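Local coordinates for protein N-alpha-acetyltransferase 30 (Saccharomyces cerevisiae, PDB 6YGA) that catalyses the transfer of an acetyl group from acetyl-CoA to the N-terminal methionine of proteins whose second residue is leucine, isoleucine or phenylalanine, within the yeast NatC complex, at residues L22-A25 with D26-E29; E29-I33 with Y34-Y38; I104-M107 with Q108-H111. All blocks are in the same frame, centred on the assembly; numbering follows the deposited sequence.

Contact 1: residues L22-A25 with D26-E29; sequences LIDA and DLSE
The amide of L27 faces the carbonyls of I23 and D24 together, and both meetings are weak. L27 N lies 3.4 Å from I23 O, with an N-H...O angle of 142°. It is also 3.4 Å from D24 O, and there the bond is still further from straight. I23 O is shared in turn, because D26 N also gives it a weak bond of 3.3 Å. Split donors and shared acceptors of this kind belong to the fraying last turn of helix 13-26. At L27 the backbone leaves helical phi/psi, and the chain passes into the loop.

The side chain of L27 closes over the same carbonyl. Its first torsion of -58° sets CG beside its own backbone N, and therefore above the oxygen that this N addresses: L27 CG is 3.2 Å from I23 O. Leucine suits the place by covering a carbonyl oxygen whose bonds from L27 N and D26 N are both weak. Its CD1 runs alongside I23 and meets I23 CG2 at 4.0 Å, the two side chains pointing the same way, so that the apolar face of the helix extends one residue into the loop.

The acidic groups find partners beyond this turn. D24 OD1 is hydrogen-bonded to Y36 OH on the next helix, which gives OD1 a partner and helps to orient the carboxylate, while D26 OD1 has a long, weak ion pair with R91. S28 O receives a weak bond from K61 of the N-alpha-acetyltransferase 35 chain. I23 is buried against the sheet, on C64 and V66 of strand 61-72 and on M83 and A85 of strand 76-86; L22 touches P61 at the start of the former, and D24 leans on P30 in the loop leading to helix 33-40.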
loop_
_atom_site.group_PDB
_atom_site.type_symbol
_atom_site.label_atom_id
_atom_site.label_comp_id
_atom_site.label_asym_id
_atom_site.label_seq_id
_atom_site.Cartn_x
_atom_site.Cartn_y
_atom_site.Cartn_z
ATOM N N LEU A 22 -1.100 30.141 6.302
ATOM C CA LEU A 22 0.195 29.486 6.463
ATOM C C LEU A 22 0.137 28.029 6.020
ATOM O O LEU A 22 0.961 27.577 5.218
ATOM C CB LEU A 22 0.648 29.575 7.919
ATOM C CG LEU A 22 1.315 30.856 8.412
ATOM C CD1 LEU A 22 1.664 30.725 9.887
ATOM C CD2 LEU A 22 2.558 31.145 7.594
ATOM N N ILE A 23 -0.833 27.278 6.542
ATOM C CA ILE A 23 -0.895 25.844 6.280
ATOM C C ILE A 23 -1.206 25.574 4.812
ATOM O O ILE A 23 -0.669 24.635 4.215
ATOM C CB ILE A 23 -1.919 25.184 7.223
ATOM C CG1 ILE A 23 -1.434 25.268 8.675
ATOM C CG2 ILE A 23 -2.174 23.738 6.829
ATOM C CD1 ILE A 23 -2.441 24.788 9.697
ATOM N N ASP A 24 -2.060 26.400 4.198
ATOM C CA ASP A 24 -2.466 26.156 2.815
ATOM C C ASP A 24 -1.319 26.357 1.833
ATOM O O ASP A 24 -1.283 25.699 0.786
ATOM C CB ASP A 24 -3.639 27.062 2.435
ATOM C CG ASP A 24 -4.960 26.572 2.992
ATOM O OD1 ASP A 24 -5.055 25.375 3.337
ATOM O OD2 ASP A 24 -5.905 27.381 3.075
ATOM N N ALA A 25 -0.379 27.252 2.140
ATOM C CA ALA A 25 0.734 27.495 1.229
ATOM C C ALA A 25 1.594 26.248 1.047
ATOM O O ALA A 25 2.084 25.980 -0.056
ATOM C CB ALA A 25 1.582 28.658 1.741
ATOM N N ASP A 26 1.792 25.475 2.118
ATOM C CA ASP A 26 2.656 24.300 2.045
ATOM C C ASP A 26 1.972 23.111 1.384
ATOM O O ASP A 26 2.644 22.294 0.744
ATOM C CB ASP A 26 3.132 23.897 3.444
ATOM C CG ASP A 26 4.189 24.830 4.000
ATOM O OD1 ASP A 26 4.354 25.948 3.463
ATOM O OD2 ASP A 26 4.862 24.440 4.977
ATOM N N LEU A 27 0.654 22.998 1.515
ATOM C CA LEU A 27 -0.054 21.806 1.067
ATOM C C LEU A 27 -0.170 21.757 -0.451
ATOM O O LEU A 27 -0.498 22.755 -1.097
ATOM C CB LEU A 27 -1.451 21.759 1.679
ATOM C CG LEU A 27 -1.551 21.767 3.203
ATOM C CD1 LEU A 27 -2.994 21.569 3.629
ATOM C CD2 LEU A 27 -0.643 20.713 3.821
ATOM N N SER A 28 0.093 20.576 -1.014
ATOM C CA SER A 28 -0.279 20.322 -2.400
ATOM C C SER A 28 -1.795 20.239 -2.546
ATOM O O SER A 28 -2.362 20.736 -3.525
ATOM C CB SER A 28 0.387 19.037 -2.889
ATOM O OG SER A 28 1.794 19.185 -2.978
ATOM N N GLU A 29 -2.466 19.615 -1.580
ATOM C CA GLU A 29 -3.915 19.531 -1.551
ATOM C C GLU A 29 -4.429 20.191 -0.278
ATOM O O GLU A 29 -3.957 19.861 0.820
ATOM C CB GLU A 29 -4.386 18.068 -1.630
ATOM C CG GLU A 29 -4.334 17.503 -3.040
ATOM C CD GLU A 29 -3.847 16.075 -3.085
ATOM O OE1 GLU A 29 -4.008 15.357 -2.075
ATOM O OE2 GLU A 29 -3.293 15.677 -4.131
#

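Contact 2: residues E29-I33 with Y34-Y38; sequences EPYSI and YVYRY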
loop_
_atom_site.group_PDB
_atom_site.type_symbol
_atom_site.label_atom_id
_atom_site.label_comp_id
_atom_site.label_asym_id
_atom_site.label_seq_id
_atom_site.Cartn_x
_atom_site.Cartn_y
_atom_site.Cartn_z
ATOM N N GLU A 29 -2.466 19.615 -1.580
ATOM C CA GLU A 29 -3.915 19.531 -1.551
ATOM C C GLU A 29 -4.429 20.191 -0.278
ATOM O O GLU A 29 -3.957 19.861 0.820
ATOM C CB GLU A 29 -4.386 18.068 -1.630
ATOM C CG GLU A 29 -4.334 17.503 -3.040
ATOM C CD GLU A 29 -3.847 16.075 -3.085
ATOM O OE1 GLU A 29 -4.008 15.357 -2.075
ATOM O OE2 GLU A 29 -3.293 15.677 -4.131
ATOM N N PRO A 30 -5.376 21.123 -0.377
ATOM C CA PRO A 30 -5.685 21.978 0.774
ATOM C C PRO A 30 -6.778 21.430 1.674
ATOM O O PRO A 30 -7.318 20.344 1.445
ATOM C CB PRO A 30 -6.122 23.284 0.106
ATOM C CG PRO A 30 -6.846 22.809 -1.106
ATOM C CD PRO A 30 -6.133 21.538 -1.571
ATOM N N TYR A 31 -7.106 22.193 2.709
ATOM C CA TYR A 31 -8.143 21.840 3.664
ATOM C C TYR A 31 -9.283 22.848 3.588
ATOM O O TYR A 31 -9.069 24.035 3.326
ATOM C CB TYR A 31 -7.589 21.798 5.093
ATOM C CG TYR A 31 -6.460 20.813 5.288
ATOM C CD1 TYR A 31 -6.396 19.645 4.540
ATOM C CD2 TYR A 31 -5.455 21.052 6.218
ATOM C CE1 TYR A 31 -5.367 18.742 4.712
ATOM C CE2 TYR A 31 -4.421 20.152 6.400
ATOM C CZ TYR A 31 -4.382 19.001 5.641
ATOM O OH TYR A 31 -3.359 18.098 5.808
ATOM N N SER A 32 -10.500 22.363 3.814
ATOM C CA SER A 32 -11.643 23.257 3.875
ATOM C C SER A 32 -11.669 23.979 5.220
ATOM O O SER A 32 -10.907 23.669 6.138
ATOM C CB SER A 32 -12.948 22.489 3.656
ATOM O OG SER A 32 -13.268 21.684 4.778
ATOM N N ILE A 33 -12.562 24.965 5.325
ATOM C CA ILE A 33 -12.729 25.685 6.586
ATOM C C ILE A 33 -13.120 24.722 7.700
ATOM O O ILE A 33 -12.686 24.867 8.850
ATOM C CB ILE A 33 -13.762 26.818 6.422
ATOM C CG1 ILE A 33 -13.178 27.961 5.582
ATOM C CG2 ILE A 33 -14.227 27.345 7.776
ATOM C CD1 ILE A 33 -14.121 29.142 5.405
ATOM N N TYR A 34 -13.927 23.712 7.377
ATOM C CA TYR A 34 -14.393 22.784 8.397
ATOM C C TYR A 34 -13.355 21.735 8.772
ATOM O O TYR A 34 -13.520 21.064 9.797
ATOM C CB TYR A 34 -15.694 22.126 7.943
ATOM C CG TYR A 34 -16.888 22.969 8.303
ATOM C CD1 TYR A 34 -17.511 22.825 9.536
ATOM C CD2 TYR A 34 -17.366 23.940 7.434
ATOM C CE1 TYR A 34 -18.596 23.605 9.883
ATOM C CE2 TYR A 34 -18.449 24.725 7.770
ATOM C CZ TYR A 34 -19.060 24.553 8.995
ATOM O OH TYR A 34 -20.140 25.338 9.328
ATOM N N VAL A 35 -12.286 21.587 7.991
ATOM C CA VAL A 35 -11.130 20.841 8.477
ATOM C C VAL A 35 -10.474 21.596 9.625
ATOM O O VAL A 35 -10.147 21.021 10.669
ATOM C CB VAL A 35 -10.132 20.579 7.335
ATOM C CG1 VAL A 35 -8.943 19.779 7.848
ATOM C CG2 VAL A 35 -10.808 19.853 6.187
ATOM N N TYR A 36 -10.297 22.909 9.453
ATOM C CA TYR A 36 -9.706 23.727 10.509
ATOM C C TYR A 36 -10.644 23.852 11.699
ATOM O O TYR A 36 -10.193 23.927 12.847
ATOM C CB TYR A 36 -9.350 25.109 9.965
ATOM C CG TYR A 36 -8.242 25.095 8.940
ATOM C CD1 TYR A 36 -6.911 25.061 9.331
ATOM C CD2 TYR A 36 -8.526 25.115 7.582
ATOM C CE1 TYR A 36 -5.892 25.047 8.399
ATOM C CE2 TYR A 36 -7.514 25.100 6.640
ATOM C CZ TYR A 36 -6.199 25.065 7.055
ATOM O OH TYR A 36 -5.183 25.051 6.127
ATOM N N ARG A 37 -11.951 23.876 11.446
ATOM C CA ARG A 37 -12.906 24.017 12.536
ATOM C C ARG A 37 -13.030 22.728 13.337
ATOM O O ARG A 37 -13.350 22.769 14.530
ATOM C CB ARG A 37 -14.258 24.449 11.979
ATOM C CG ARG A 37 -15.068 25.276 12.941
ATOM C CD ARG A 37 -15.806 26.397 12.237
ATOM N NE ARG A 37 -14.938 27.527 11.916
ATOM C CZ ARG A 37 -14.655 28.513 12.761
ATOM N NH1 ARG A 37 -15.162 28.504 13.986
ATOM N NH2 ARG A 37 -13.863 29.508 12.383
ATOM N N TYR A 38 -12.777 21.580 12.703
ATOM C CA TYR A 38 -12.766 20.314 13.428
ATOM C C TYR A 38 -11.643 20.280 14.456
ATOM O O TYR A 38 -11.822 19.775 15.570
ATOM C CB TYR A 38 -12.631 19.154 12.440
ATOM C CG TYR A 38 -12.101 17.868 13.037
ATOM C CD1 TYR A 38 -12.919 17.039 13.791
ATOM C CD2 TYR A 38 -10.784 17.475 12.827
ATOM C CE1 TYR A 38 -12.440 15.860 14.330
ATOM C CE2 TYR A 38 -10.295 16.299 13.362
ATOM C CZ TYR A 38 -11.127 15.496 14.111
ATOM O OH TYR A 38 -10.639 14.325 14.642
#
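Y31 CB packs against two residues of the first turn of helix 33-40, 3.6 Å from V35 CB and 3.6 Å from Y36 CE2. The Y31 ring lies obliquely to V35 CG1, and V35 CG1 is 3.7 Å from Y31 CG. V35 straddles the corner: CG1, anti to the backbone N at -179°, goes to the tyrosine, and V35 CG2 reaches back to S32 OG at 3.4 Å. A beta-branched residue suits this place, since one methyl serves each neighbour. The Y31 and Y36 side chains cross at about a right angle.

S32 is the N-cap. Its chi1 of 72° turns OG between its own N and carbonyl carbon, where it accepts weak bonds from Y34 N and V35 N; OG is also hydrogen-bonded to S54 OG of the N-alpha-acetyltransferase 35 chain. The first firm helical bond follows, R37 N to I33 O at 2.9 Å. The R37 guanidinium presents its edge to I33 CG2, which is 4.2 Å from R37 NE; NE itself makes a salt bridge to D32 of the N-alpha-acetyltransferase 38 chain.

In related N-terminal acetyltransferases the loop between these first two helices helps to form the peptide-binding cleft, and residues 29-33 probably do so here. Helix 13-26 lies beside the contact: I33 and Y36 pack on K20 and R37 on F16, while Y31 and Y36 rest on M83 of strand 76-86.

Contact 3: residues I104-M107 with Q108-H111; sequences IDKM and QREH
A single oxygen of D105 takes two N-H groups from one arginine: R109 NE comes to D105 OD1 at a very short 2.6 Å, and R109 NH2 to the same atom at 3.0 Å, the second bond weak. The main bond is nearly straight (161° at the hydrogen) and meets OD1 almost in line with its C-O bond, the oxygen lying within the guanidinium plane. The carboxylate is nevertheless turned 44° against that plane, so this is not the flat two-oxygen pairing common between aspartate and arginine.

Torsions bring the partners together. D105 CG stands anti to the backbone N (chi1 -176°), while the arginine chain folds at chi3 and presents its NE side. One guanidinium face then lies over K106 CA, 3.6 Å from R109 NH2, and the aliphatic K106 CD passes 3.9 Å from R109 NH1. Beyond it K106 NZ reaches E110 OE2 at 3.2 Å, on the anti side and somewhat out of the carboxylate plane. Both salt bridges join residues four apart, a spacing that stacks side chains on successive turns.

Beneath them, R109 N to D105 O and E110 N to K106 O continue the helical bonding. The helix then ends in a Schellman motif: H111, with positive phi, gives its N to Q108 O at 2.8 Å, and C112 N returns to M107 O. On the buried side selenomethionine M107 packs on I115 and C67; I104, D105 and Q108 touch F578 of the N-alpha-acetyltransferase 35 chain.

K106 NZ and R109 NH1 are 4.3 Å apart, a like-charge approach that the two carboxylates probably offset. The implied chemistry is of the C-terminal end of helix 95-109 tied by two interleaved ion pairs, with both acids likely to be ionised.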
loop_
_atom_site.group_PDB
_atom_site.type_symbol
_atom_site.label_atom_id
_atom_site.label_comp_id
_atom_site.label_asym_id
_atom_site.label_seq_id
_atom_site.Cartn_x
_atom_site.Cartn_y
_atom_site.Cartn_z
ATOM N N ILE A 104 3.866 18.948 22.152
ATOM C CA ILE A 104 4.001 17.664 22.832
ATOM C C ILE A 104 4.007 17.862 24.342
ATOM O O ILE A 104 3.432 17.062 25.091
ATOM C CB ILE A 104 5.264 16.928 22.346
ATOM C CG1 ILE A 104 5.144 16.592 20.859
ATOM C CG2 ILE A 104 5.496 15.657 23.158
ATOM C CD1 ILE A 104 6.330 15.818 20.315
ATOM N N ASP A 105 4.646 18.936 24.811
ATOM C CA ASP A 105 4.640 19.238 26.238
ATOM C C ASP A 105 3.219 19.467 26.742
ATOM O O ASP A 105 2.865 19.025 27.841
ATOM C CB ASP A 105 5.527 20.454 26.514
ATOM C CG ASP A 105 5.644 20.775 27.992
ATOM O OD1 ASP A 105 4.687 21.342 28.559
ATOM O OD2 ASP A 105 6.694 20.456 28.591
ATOM N N LYS A 106 2.388 20.141 25.943
ATOM C CA LYS A 106 0.997 20.360 26.324
ATOM C C LYS A 106 0.227 19.046 26.365
ATOM O O LYS A 106 -0.535 18.787 27.304
ATOM C CB LYS A 106 0.342 21.342 25.353
ATOM C CG LYS A 106 -1.154 21.545 25.559
ATOM C CD LYS A 106 -1.457 22.101 26.943
ATOM C CE LYS A 106 -2.945 22.379 27.117
ATOM N NZ LYS A 106 -3.257 22.869 28.487
HETATM N N MSE A 107 0.414 18.203 25.354
HETATM C CA MSE A 107 -0.303 16.937 25.268
HETATM C C MSE A 107 0.161 15.960 26.351
HETATM O O MSE A 107 -0.643 15.191 26.874
HETATM C CB MSE A 107 -0.145 16.329 23.867
HETATM C CG MSE A 107 -0.840 17.149 22.776
HETATM SE SE MSE A 107 -0.922 16.288 21.023
HETATM C CE MSE A 107 0.848 16.749 20.347
ATOM N N GLN A 108 1.448 16.007 26.705
ATOM C CA GLN A 108 1.922 15.194 27.823
ATOM C C GLN A 108 1.295 15.650 29.135
ATOM O O GLN A 108 0.882 14.820 29.954
ATOM C CB GLN A 108 3.446 15.246 27.915
ATOM C CG GLN A 108 4.004 14.458 29.087
ATOM C CD GLN A 108 5.508 14.310 29.026
ATOM O OE1 GLN A 108 6.234 15.289 28.859
ATOM N NE2 GLN A 108 5.984 13.078 29.149
ATOM N N ARG A 109 1.216 16.965 29.351
ATOM C CA ARG A 109 0.551 17.479 30.541
ATOM C C ARG A 109 -0.941 17.185 30.519
ATOM O O ARG A 109 -1.574 17.166 31.579
ATOM C CB ARG A 109 0.802 18.984 30.687
ATOM C CG ARG A 109 2.203 19.325 31.188
ATOM C CD ARG A 109 2.414 20.824 31.407
ATOM N NE ARG A 109 2.676 21.540 30.160
ATOM C CZ ARG A 109 1.842 22.415 29.605
ATOM N NH1 ARG A 109 0.686 22.699 30.189
ATOM N NH2 ARG A 109 2.171 23.013 28.469
ATOM N N GLU A 110 -1.513 16.943 29.341
ATOM C CA GLU A 110 -2.882 16.467 29.229
ATOM C C GLU A 110 -2.978 14.948 29.296
ATOM O O GLU A 110 -4.035 14.394 28.978
ATOM C CB GLU A 110 -3.522 16.985 27.938
ATOM C CG GLU A 110 -3.718 18.499 27.922
ATOM C CD GLU A 110 -4.554 18.997 29.094
ATOM O OE1 GLU A 110 -5.527 18.309 29.466
ATOM O OE2 GLU A 110 -4.236 20.075 29.645
ATOM N N HIS A 111 -1.900 14.270 29.691
ATOM C CA HIS A 111 -1.908 12.844 29.992
ATOM C C HIS A 111 -2.031 11.978 28.739
ATOM O O HIS A 111 -2.539 10.854 28.803
ATOM C CB HIS A 111 -3.018 12.502 30.991
ATOM C CG HIS A 111 -2.998 13.347 32.227
ATOM N ND1 HIS A 111 -3.859 14.407 32.428
ATOM C CD2 HIS A 111 -2.223 13.280 33.335
ATOM C CE1 HIS A 111 -3.614 14.953 33.606
ATOM N NE2 HIS A 111 -2.626 14.289 34.177
#

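From the N terminus, contact 1 ends helix 13-26, and contact 2 begins helix 33-40 after the short loop; the two share E29, so one starts where the other stops. They also touch in space, which brings the ends of the two helices together and closes the turn between them. Contact 3 comes much later, where helix 95-109 gives way to strand 114-120 in the beta-alpha-beta unit begun by strand 76-86. None encloses or crosses another. Contacts 1 and 3 lie on opposite sides of the chain's centre, about 26 Å between centres. The strands between them link the two regions: I23 and M107 both pack on strand 61-72.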